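Local coordinates for periplasmic binding protein/LacI transcriptional regulator (Clostridium phytofermentans, PDB 3BRS), which probably binds a sugar outside the cell for uptake by a membrane transporter, as a two-lobed periplasmic binding protein, at residues Y6-I11 / K256-L261; V136-K141 / I167-S172; S172-A177 / N198-T203. All blocks are in the same frame, centred on the assembly; numbering follows the deposited sequence.

Two lobes, each built on a largely parallel sheet flanked by helices, make up this periplasmic-binding-protein fold, and the three contacts sample both. Contact 1 lies in the lobe of strand 7-11, about 32 Å (centre to centre) from contact 2 and about 31 Å from contact 3, on the opposite side of the chain's centre. Along the chain it closes a long loop within which contacts 2 and 3 follow in series. These two, with centres about 8 Å apart, share Ser172 and are joined by the Asp171-Lys176 salt bridge. Contact 1 thus brings a late helix back to the first strand, whereas contacts 2 and 3 build the start of the second lobe.

Contact 1: residues Y6-I11 / K256-L261; sequences YYMICI and KALKLL
Ala257 O is gripped by one good backbone hydrogen bond, from Leu261 N at 3.2 Å, while Lys256 O one residue earlier takes two weak ones, from Lys259 N and Leu260 N. This helical turn sets Ala257, Leu258 and Leu261 against strand 7-11, and everything that crosses from 6-11 to 256-261 is apolar. Tyr6 and Leu261 meet tip to tip: Leu261 CD2 rests over one face of the Tyr6 ring, offset toward the rim and 3.9 Å from its centroid, a CH-pi contact only 21° off the ring normal. Leu258 crosses the same ring obliquely, its CD2 methyl 3.8 Å from Tyr6 CD1. Two residues on, Met8 turns CG beside its backbone N and then runs out extended, so that its terminal methyl leads. That methyl, Met8 CE, lies 3.5 Å from Ala257 CB and 3.9 Å from Leu258 CD2, and the small alanine lets Met8 SD come close as well.

Helix 246-262 thus packs on one face of the parallel sheet, as in the alpha/beta lobes of this family. It follows strand 240-243 of the other lobe yet lies on this lobe's sheet, where Ala257 and Leu261 also touch Val68 of strand 68-71, Ala257 reaches Ile94 of strand 92-96, and Met8 packs against Leu40 of strand 39-42.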
loop_
_atom_site.group_PDB
_atom_site.type_symbol
_atom_site.label_atom_id
_atom_site.label_comp_id
_atom_site.label_asym_id
_atom_site.label_seq_id
_atom_site.Cartn_x
_atom_site.Cartn_y
_atom_site.Cartn_z
ATOM N N TYR A 6 4.106 15.435 -23.644
ATOM C CA TYR A 6 4.604 14.219 -23.020
ATOM C C TYR A 6 3.507 13.185 -22.833
ATOM O O TYR A 6 2.393 13.534 -22.421
ATOM C CB TYR A 6 5.231 14.603 -21.707
ATOM C CG TYR A 6 6.557 15.361 -21.873
ATOM C CD1 TYR A 6 6.716 16.642 -21.343
ATOM C CD2 TYR A 6 7.652 14.780 -22.550
ATOM C CE1 TYR A 6 7.915 17.354 -21.488
ATOM C CE2 TYR A 6 8.878 15.497 -22.705
ATOM C CZ TYR A 6 8.988 16.772 -22.154
ATOM O OH TYR A 6 10.176 17.482 -22.254
ATOM N N TYR A 7 3.838 11.918 -23.160
ATOM C CA TYR A 7 2.925 10.779 -23.006
ATOM C C TYR A 7 3.440 9.838 -21.859
ATOM O O TYR A 7 4.526 9.257 -21.951
ATOM C CB TYR A 7 2.712 10.067 -24.365
ATOM C CG TYR A 7 1.854 8.827 -24.420
ATOM C CD1 TYR A 7 2.199 7.767 -25.360
ATOM C CD2 TYR A 7 0.716 8.663 -23.570
ATOM C CE1 TYR A 7 1.491 6.577 -25.414
ATOM C CE2 TYR A 7 -0.055 7.458 -23.613
ATOM C CZ TYR A 7 0.351 6.416 -24.557
ATOM O OH TYR A 7 -0.375 5.244 -24.648
ATOM N N MET A 8 2.628 9.726 -20.804
ATOM C CA MET A 8 2.936 8.971 -19.568
ATOM C C MET A 8 1.871 7.901 -19.339
ATOM O O MET A 8 0.701 8.110 -19.589
ATOM C CB MET A 8 2.963 9.885 -18.335
ATOM C CG MET A 8 3.983 11.068 -18.357
ATOM S SD MET A 8 4.481 11.657 -16.679
ATOM C CE MET A 8 5.531 12.981 -17.230
ATOM N N ILE A 9 2.268 6.701 -18.940
ATOM C CA ILE A 9 1.210 5.687 -18.671
ATOM C C ILE A 9 1.361 5.276 -17.237
ATOM O O ILE A 9 2.457 4.886 -16.837
ATOM C CB ILE A 9 1.369 4.466 -19.615
ATOM C CG1 ILE A 9 1.014 4.863 -21.062
ATOM C CG2 ILE A 9 0.467 3.233 -19.099
ATOM C CD1 ILE A 9 1.365 3.641 -22.123
ATOM N N CYS A 10 0.279 5.405 -16.457
ATOM C CA CYS A 10 0.300 5.003 -15.035
ATOM C C CYS A 10 -0.230 3.574 -14.852
ATOM O O CYS A 10 -1.305 3.243 -15.418
ATOM C CB CYS A 10 -0.564 6.000 -14.210
ATOM S SG CYS A 10 -0.493 5.456 -12.488
ATOM N N ILE A 11 0.474 2.731 -14.094
ATOM C CA ILE A 11 0.064 1.324 -13.933
ATOM C C ILE A 11 -0.056 1.059 -12.489
ATOM O O ILE A 11 0.917 0.663 -11.871
ATOM C CB ILE A 11 1.019 0.299 -14.585
ATOM C CG1 ILE A 11 1.350 0.698 -16.039
ATOM C CG2 ILE A 11 0.527 -1.161 -14.413
ATOM C CD1 ILE A 11 2.375 -0.281 -16.737
ATOM N N LYS A 256 7.544 14.997 -11.130
ATOM C CA LYS A 256 8.968 14.774 -11.048
ATOM C C LYS A 256 9.439 13.869 -12.189
ATOM O O LYS A 256 10.625 13.802 -12.476
ATOM C CB LYS A 256 9.369 14.089 -9.732
ATOM C CG LYS A 256 9.099 14.889 -8.438
ATOM C CD LYS A 256 9.894 16.177 -8.391
ATOM C CE LYS A 256 9.887 16.793 -6.971
ATOM N NZ LYS A 256 8.836 17.828 -6.818
ATOM N N ALA A 257 8.512 13.163 -12.823
ATOM C CA ALA A 257 8.797 12.460 -14.106
ATOM C C ALA A 257 9.194 13.532 -15.106
ATOM O O ALA A 257 9.974 13.275 -16.050
ATOM C CB ALA A 257 7.558 11.762 -14.626
ATOM N N LEU A 258 8.662 14.731 -14.865
ATOM C CA LEU A 258 8.951 15.871 -15.687
ATOM C C LEU A 258 10.417 16.310 -15.583
ATOM O O LEU A 258 11.050 16.646 -16.569
ATOM C CB LEU A 258 8.014 17.010 -15.343
ATOM C CG LEU A 258 6.675 17.092 -16.096
ATOM C CD1 LEU A 258 6.135 18.548 -16.024
ATOM C CD2 LEU A 258 6.877 16.638 -17.541
ATOM N N LYS A 259 10.972 16.244 -14.380
ATOM C CA LYS A 259 12.350 16.617 -14.182
ATOM C C LYS A 259 13.226 15.696 -14.969
ATOM O O LYS A 259 14.089 16.169 -15.711
ATOM C CB LYS A 259 12.698 16.620 -12.714
ATOM C CG LYS A 259 11.813 17.601 -11.997
ATOM C CD LYS A 259 12.566 18.413 -11.035
ATOM C CE LYS A 259 11.807 19.672 -10.711
ATOM N NZ LYS A 259 12.801 20.776 -10.708
ATOM N N LEU A 260 12.953 14.400 -14.912
ATOM C CA LEU A 260 13.809 13.441 -15.614
ATOM C C LEU A 260 13.854 13.694 -17.111
ATOM O O LEU A 260 14.902 13.591 -17.724
ATOM C CB LEU A 260 13.305 12.016 -15.443
ATOM C CG LEU A 260 13.053 11.499 -14.048
ATOM C CD1 LEU A 260 12.316 10.151 -14.143
ATOM C CD2 LEU A 260 14.422 11.364 -13.321
ATOM N N LEU A 261 12.687 13.942 -17.695
ATOM C CA LEU A 261 12.586 14.190 -19.125
ATOM C C LEU A 261 13.259 15.506 -19.500
ATOM O O LEU A 261 13.758 15.618 -20.605
ATOM C CB LEU A 261 11.116 14.275 -19.505
ATOM C CG LEU A 261 10.284 13.236 -20.241
ATOM C CD1 LEU A 261 10.716 11.751 -20.344
ATOM C CD2 LEU A 261 9.030 13.388 -19.540
#

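Contact 2: residues V136-K141 / I167-S172; sequences VISFVK and IYYCDS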
loop_
_atom_site.group_PDB
_atom_site.type_symbol
_atom_site.label_atom_id
_atom_site.label_comp_id
_atom_site.label_asym_id
_atom_site.label_seq_id
_atom_site.Cartn_x
_atom_site.Cartn_y
_atom_site.Cartn_z
ATOM N N VAL A 136 -2.986 -10.402 13.120
ATOM C CA VAL A 136 -2.756 -9.532 11.960
ATOM C C VAL A 136 -3.420 -9.979 10.658
ATOM O O VAL A 136 -3.306 -11.141 10.208
ATOM C CB VAL A 136 -1.267 -9.411 11.646
ATOM C CG1 VAL A 136 -0.929 -8.350 10.595
ATOM C CG2 VAL A 136 -0.473 -9.158 12.918
ATOM N N ILE A 137 -4.094 -9.037 10.031
ATOM C CA ILE A 137 -4.570 -9.225 8.658
ATOM C C ILE A 137 -3.704 -8.348 7.738
ATOM O O ILE A 137 -3.750 -7.027 7.751
ATOM C CB ILE A 137 -6.055 -8.868 8.435
ATOM C CG1 ILE A 137 -6.998 -9.581 9.398
ATOM C CG2 ILE A 137 -6.448 -9.245 6.929
ATOM C CD1 ILE A 137 -6.742 -11.179 9.463
ATOM N N SER A 138 -2.922 -9.081 6.945
ATOM C CA SER A 138 -2.149 -8.510 5.855
ATOM C C SER A 138 -2.881 -8.683 4.535
ATOM O O SER A 138 -3.997 -9.241 4.460
ATOM C CB SER A 138 -0.748 -9.072 5.792
ATOM O OG SER A 138 0.045 -8.177 5.018
ATOM N N PHE A 139 -2.261 -8.141 3.503
ATOM C CA PHE A 139 -2.802 -8.123 2.190
ATOM C C PHE A 139 -1.964 -9.043 1.244
ATOM O O PHE A 139 -2.097 -10.292 1.290
ATOM C CB PHE A 139 -3.003 -6.691 1.675
ATOM C CG PHE A 139 -1.813 -5.731 1.786
ATOM C CD1 PHE A 139 -1.405 -5.227 3.046
ATOM C CD2 PHE A 139 -1.260 -5.161 0.649
ATOM C CE1 PHE A 139 -0.329 -4.267 3.193
ATOM C CE2 PHE A 139 -0.216 -4.184 0.731
ATOM C CZ PHE A 139 0.253 -3.692 2.034
ATOM N N VAL A 140 -1.034 -8.480 0.459
ATOM C CA VAL A 140 -0.397 -9.326 -0.621
ATOM C C VAL A 140 0.973 -9.538 -0.160
ATOM O O VAL A 140 1.746 -8.616 -0.184
ATOM C CB VAL A 140 -0.371 -8.708 -2.074
ATOM C CG1 VAL A 140 0.406 -9.703 -3.100
ATOM C CG2 VAL A 140 -1.752 -8.572 -2.550
ATOM N N LYS A 141 1.246 -10.752 0.325
ATOM C CA LYS A 141 2.469 -11.080 1.057
ATOM C C LYS A 141 3.745 -10.676 0.334
ATOM O O LYS A 141 4.771 -10.306 0.960
ATOM C CB LYS A 141 2.543 -12.617 1.311
ATOM C CG LYS A 141 3.827 -13.009 2.059
ATOM C CD LYS A 141 3.738 -14.317 2.728
ATOM C CE LYS A 141 5.017 -14.501 3.482
ATOM N NZ LYS A 141 4.615 -15.185 4.750
ATOM N N ILE A 167 -0.606 -14.311 11.471
ATOM C CA ILE A 167 -0.729 -13.378 10.345
ATOM C C ILE A 167 -1.446 -13.985 9.203
ATOM O O ILE A 167 -0.990 -14.989 8.647
ATOM C CB ILE A 167 0.595 -12.755 9.827
ATOM C CG1 ILE A 167 1.419 -12.289 11.032
ATOM C CG2 ILE A 167 0.239 -11.548 8.912
ATOM C CD1 ILE A 167 2.617 -11.438 10.771
ATOM N N TYR A 168 -2.560 -13.393 8.859
ATOM C CA TYR A 168 -3.435 -13.906 7.734
ATOM C C TYR A 168 -3.286 -12.962 6.534
ATOM O O TYR A 168 -3.376 -11.725 6.708
ATOM C CB TYR A 168 -4.899 -13.998 8.185
ATOM C CG TYR A 168 -5.847 -14.522 7.129
ATOM C CD1 TYR A 168 -6.455 -13.647 6.223
ATOM C CD2 TYR A 168 -6.125 -15.894 6.997
ATOM C CE1 TYR A 168 -7.302 -14.089 5.204
ATOM C CE2 TYR A 168 -7.007 -16.364 5.936
ATOM C CZ TYR A 168 -7.577 -15.456 5.045
ATOM O OH TYR A 168 -8.484 -15.877 3.990
ATOM N N TYR A 169 -3.134 -13.513 5.325
ATOM C CA TYR A 169 -2.946 -12.676 4.098
ATOM C C TYR A 169 -4.234 -12.746 3.298
ATOM O O TYR A 169 -4.518 -13.784 2.722
ATOM C CB TYR A 169 -1.693 -13.190 3.272
ATOM C CG TYR A 169 -0.375 -13.069 4.125
ATOM C CD1 TYR A 169 0.428 -11.898 4.083
ATOM C CD2 TYR A 169 0.009 -14.101 4.999
ATOM C CE1 TYR A 169 1.584 -11.812 4.875
ATOM C CE2 TYR A 169 1.159 -14.003 5.791
ATOM C CZ TYR A 169 1.945 -12.828 5.708
ATOM O OH TYR A 169 3.100 -12.677 6.507
ATOM N N CYS A 170 -5.000 -11.644 3.294
ATOM C CA CYS A 170 -6.227 -11.470 2.560
ATOM C C CYS A 170 -6.078 -11.151 1.131
ATOM O O CYS A 170 -7.130 -11.113 0.388
ATOM C CB CYS A 170 -7.094 -10.341 3.219
ATOM S SG CYS A 170 -6.649 -8.584 2.818
ATOM N N ASP A 171 -4.857 -10.910 0.677
ATOM C CA ASP A 171 -4.574 -10.483 -0.748
ATOM C C ASP A 171 -5.426 -9.314 -1.171
ATOM O O ASP A 171 -5.808 -9.231 -2.318
ATOM C CB ASP A 171 -4.877 -11.605 -1.734
ATOM C CG ASP A 171 -3.934 -12.806 -1.555
ATOM O OD1 ASP A 171 -2.712 -12.561 -1.759
ATOM O OD2 ASP A 171 -4.392 -13.945 -1.232
ATOM N N SER A 172 -5.632 -8.329 -0.303
ATOM C CA SER A 172 -6.426 -7.122 -0.688
ATOM C C SER A 172 -7.779 -7.464 -1.189
ATOM O O SER A 172 -8.286 -6.898 -2.146
ATOM C CB SER A 172 -5.650 -6.232 -1.693
ATOM O OG SER A 172 -4.336 -5.939 -1.112
HETATM O O HOH W 1 -0.541 -13.075 -0.456
#
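The Tyr169 ring carries Lys141 CD over one face, a CH-pi contact with the carbon 3.9 Å from the ring centroid; Phe139 O lies at its edge, near the plane, and Ser138 CB approaches obliquely. Lys141 CG stands anti to the backbone N (chi1 179°), so the aliphatic chain follows the ring toward its hydroxyl, where Lys141 NZ makes a weak bond to Tyr169 OH, whose stronger partner is Glu150. The Tyr168 ring meets Ile137 CD1 obliquely, and the Phe139 ring likewise meets Ser172 OG, which itself bonds to Glu48.

Between the strands the pairing is parallel. Tyr168 N gives an almost straight bond to Val136 O (2.7 Å, 179°), and Ser138 N binds Tyr168 O at 2.7 Å. Just past strand 167-169, Cys170 N bonds to Ser138 O at 2.9 Å and Asp171 N to Phe139 O, each from above the carbonyl plane. A water ties Lys141 N to Asp171 OD1, while Asp171 OD2 holds a salt bridge to Lys176 NZ.

This pair closes a beta-alpha-beta unit and lies at one border of the sheet. Ile137 and Tyr168 face helix 174-187, while on the other side Ile167 and the Phe139 ring meet helix 144-157.

Contact 3: residues S172-A177 / N198-T203; sequences SNYDKA and NQYSAT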
loop_
_atom_site.group_PDB
_atom_site.type_symbol
_atom_site.label_atom_id
_atom_site.label_comp_id
_atom_site.label_asym_id
_atom_site.label_seq_id
_atom_site.Cartn_x
_atom_site.Cartn_y
_atom_site.Cartn_z
ATOM N N SER A 172 -5.632 -8.329 -0.303
ATOM C CA SER A 172 -6.426 -7.122 -0.688
ATOM C C SER A 172 -7.779 -7.464 -1.189
ATOM O O SER A 172 -8.286 -6.898 -2.146
ATOM C CB SER A 172 -5.650 -6.232 -1.693
ATOM O OG SER A 172 -4.336 -5.939 -1.112
ATOM N N ASN A 173 -8.435 -8.366 -0.491
ATOM C CA ASN A 173 -9.786 -8.770 -0.874
ATOM C C ASN A 173 -10.661 -8.614 0.383
ATOM O O ASN A 173 -10.330 -9.204 1.458
ATOM C CB ASN A 173 -9.734 -10.245 -1.350
ATOM C CG ASN A 173 -11.111 -10.773 -1.679
ATOM O OD1 ASN A 173 -11.833 -11.219 -0.793
ATOM N ND2 ASN A 173 -11.499 -10.687 -2.959
ATOM N N TYR A 174 -11.693 -7.794 0.331
ATOM C CA TYR A 174 -12.488 -7.555 1.558
ATOM C C TYR A 174 -13.153 -8.879 2.161
ATOM O O TYR A 174 -13.198 -9.142 3.383
ATOM C CB TYR A 174 -13.621 -6.561 1.326
ATOM C CG TYR A 174 -13.291 -5.145 0.989
ATOM C CD1 TYR A 174 -12.799 -4.296 1.950
ATOM C CD2 TYR A 174 -13.540 -4.626 -0.328
ATOM C CE1 TYR A 174 -12.516 -2.927 1.626
ATOM C CE2 TYR A 174 -13.249 -3.311 -0.655
ATOM C CZ TYR A 174 -12.743 -2.462 0.338
ATOM O OH TYR A 174 -12.428 -1.186 0.001
ATOM N N ASP A 175 -13.629 -9.769 1.326
ATOM C CA ASP A 175 -14.243 -10.952 1.959
ATOM C C ASP A 175 -13.248 -11.901 2.561
ATOM O O ASP A 175 -13.635 -12.591 3.512
ATOM C CB ASP A 175 -15.089 -11.732 1.009
ATOM C CG ASP A 175 -16.218 -10.936 0.441
ATOM O OD1 ASP A 175 -16.833 -10.054 1.102
ATOM O OD2 ASP A 175 -16.495 -11.249 -0.710
ATOM N N LYS A 176 -12.003 -11.941 2.068
ATOM C CA LYS A 176 -10.990 -12.752 2.712
ATOM C C LYS A 176 -10.534 -12.184 4.001
ATOM O O LYS A 176 -10.236 -12.922 4.990
ATOM C CB LYS A 176 -9.755 -13.029 1.803
ATOM C CG LYS A 176 -9.910 -14.255 0.921
ATOM C CD LYS A 176 -8.751 -14.384 -0.069
ATOM C CE LYS A 176 -7.640 -15.219 0.568
ATOM N NZ LYS A 176 -6.491 -15.589 -0.355
ATOM N N ALA A 177 -10.410 -10.858 4.004
ATOM C CA ALA A 177 -10.107 -10.129 5.278
ATOM C C ALA A 177 -11.111 -10.515 6.330
ATOM O O ALA A 177 -10.772 -10.772 7.489
ATOM C CB ALA A 177 -10.164 -8.641 5.084
ATOM N N ASN A 198 -3.635 -2.723 5.481
ATOM C CA ASN A 198 -4.114 -1.811 4.446
ATOM C C ASN A 198 -5.619 -1.611 4.530
ATOM O O ASN A 198 -6.246 -2.207 5.366
ATOM C CB ASN A 198 -3.625 -2.258 3.057
ATOM C CG ASN A 198 -4.487 -3.337 2.441
ATOM O OD1 ASN A 198 -5.073 -4.196 3.132
ATOM N ND2 ASN A 198 -4.561 -3.307 1.124
ATOM N N GLN A 199 -6.244 -0.856 3.652
ATOM C CA GLN A 199 -7.683 -0.621 3.855
ATOM C C GLN A 199 -8.577 -1.869 3.743
ATOM O O GLN A 199 -9.429 -2.096 4.603
ATOM C CB GLN A 199 -8.142 0.471 2.921
ATOM C CG GLN A 199 -9.556 0.916 3.027
ATOM C CD GLN A 199 -9.968 1.653 1.754
ATOM O OE1 GLN A 199 -9.111 2.176 1.011
ATOM N NE2 GLN A 199 -11.262 1.691 1.486
ATOM N N TYR A 200 -8.382 -2.689 2.683
ATOM C CA TYR A 200 -9.063 -3.983 2.532
ATOM C C TYR A 200 -9.061 -4.815 3.755
ATOM O O TYR A 200 -10.084 -5.414 4.107
ATOM C CB TYR A 200 -8.442 -4.811 1.363
ATOM C CG TYR A 200 -8.548 -4.118 0.018
ATOM C CD1 TYR A 200 -7.510 -3.324 -0.460
ATOM C CD2 TYR A 200 -9.682 -4.253 -0.749
ATOM C CE1 TYR A 200 -7.547 -2.692 -1.752
ATOM C CE2 TYR A 200 -9.784 -3.632 -2.019
ATOM C CZ TYR A 200 -8.695 -2.882 -2.547
ATOM O OH TYR A 200 -8.805 -2.274 -3.794
ATOM N N SER A 201 -7.886 -4.947 4.347
ATOM C CA SER A 201 -7.612 -5.770 5.515
ATOM C C SER A 201 -8.337 -5.201 6.655
ATOM O O SER A 201 -8.981 -5.925 7.376
ATOM C CB SER A 201 -6.109 -5.660 5.897
ATOM O OG SER A 201 -5.215 -6.477 5.146
ATOM N N ALA A 202 -8.172 -3.894 6.907
ATOM C CA ALA A 202 -8.851 -3.246 8.063
ATOM C C ALA A 202 -10.298 -3.259 7.971
ATOM O O ALA A 202 -10.930 -3.586 8.926
ATOM C CB ALA A 202 -8.386 -1.803 8.268
ATOM N N THR A 203 -10.868 -2.866 6.830
ATOM C CA THR A 203 -12.291 -2.882 6.661
ATOM C C THR A 203 -12.896 -4.271 6.884
ATOM O O THR A 203 -13.894 -4.354 7.502
ATOM C CB THR A 203 -12.663 -2.503 5.249
ATOM O OG1 THR A 203 -12.039 -1.265 4.913
ATOM C CG2 THR A 203 -14.181 -2.345 5.122
#
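Two tyrosines, one from the first turn of each helix, cross obliquely and set the geometry between 172-177 and 198-203. The ring planes of Tyr174 and Tyr200 stand at 46° with centroids 4.8 Å apart, a relation that is neither a parallel stack nor edge-to-face. Tyr200 CD2 sits over the centre of one face of the Tyr174 ring, and its nearest carbon there is Tyr174 CE2, at 3.7 Å. Both side chains turn CG anti to the carbonyl carbon, beside the backbone N (chi1 -65° for Tyr174 and -61° for Tyr200).

Each ring has further neighbours. Thr203 CB meets the Tyr174 ring at its edge, 3.7 Å from CE1; Thr203 is held in turn by its OG1, which donates to Gln199 O at 2.8 Å, a carbonyl that also receives Thr203 N. On one face of the Tyr200 ring lies the backbone and side chain of Ser172: the carbonyl O is 3.3 Å from Tyr200 CD2, and Ser172 CB makes a CH-pi contact beside it. Asn198 ND2 lies at the edge of the same ring. Later in the same helix as Tyr174, Ala177 CB packs 3.4 Å from Tyr200 O, allowing the helix backbones to come close.

Both helices begin with an asparagine N-cap: Asn173 OD1 accepts from Lys176 N in the plane of its carbonyl, and Asn198 OD1 accepts from Ser201 N, 3.2 Å away.

No clear hydrogen bond crosses between the segments, so van der Waals and aromatic contact bind them, while polar ends turn elsewhere. Tyr200 OH bonds to Asp16, Gln199 OE1 to Asp20 N and Tyr174 OH, weakly, to Ser18. Those partners follow strand 7-11 of the first lobe, so this chemistry is consistent with a structure in which the two lobes are drawn together.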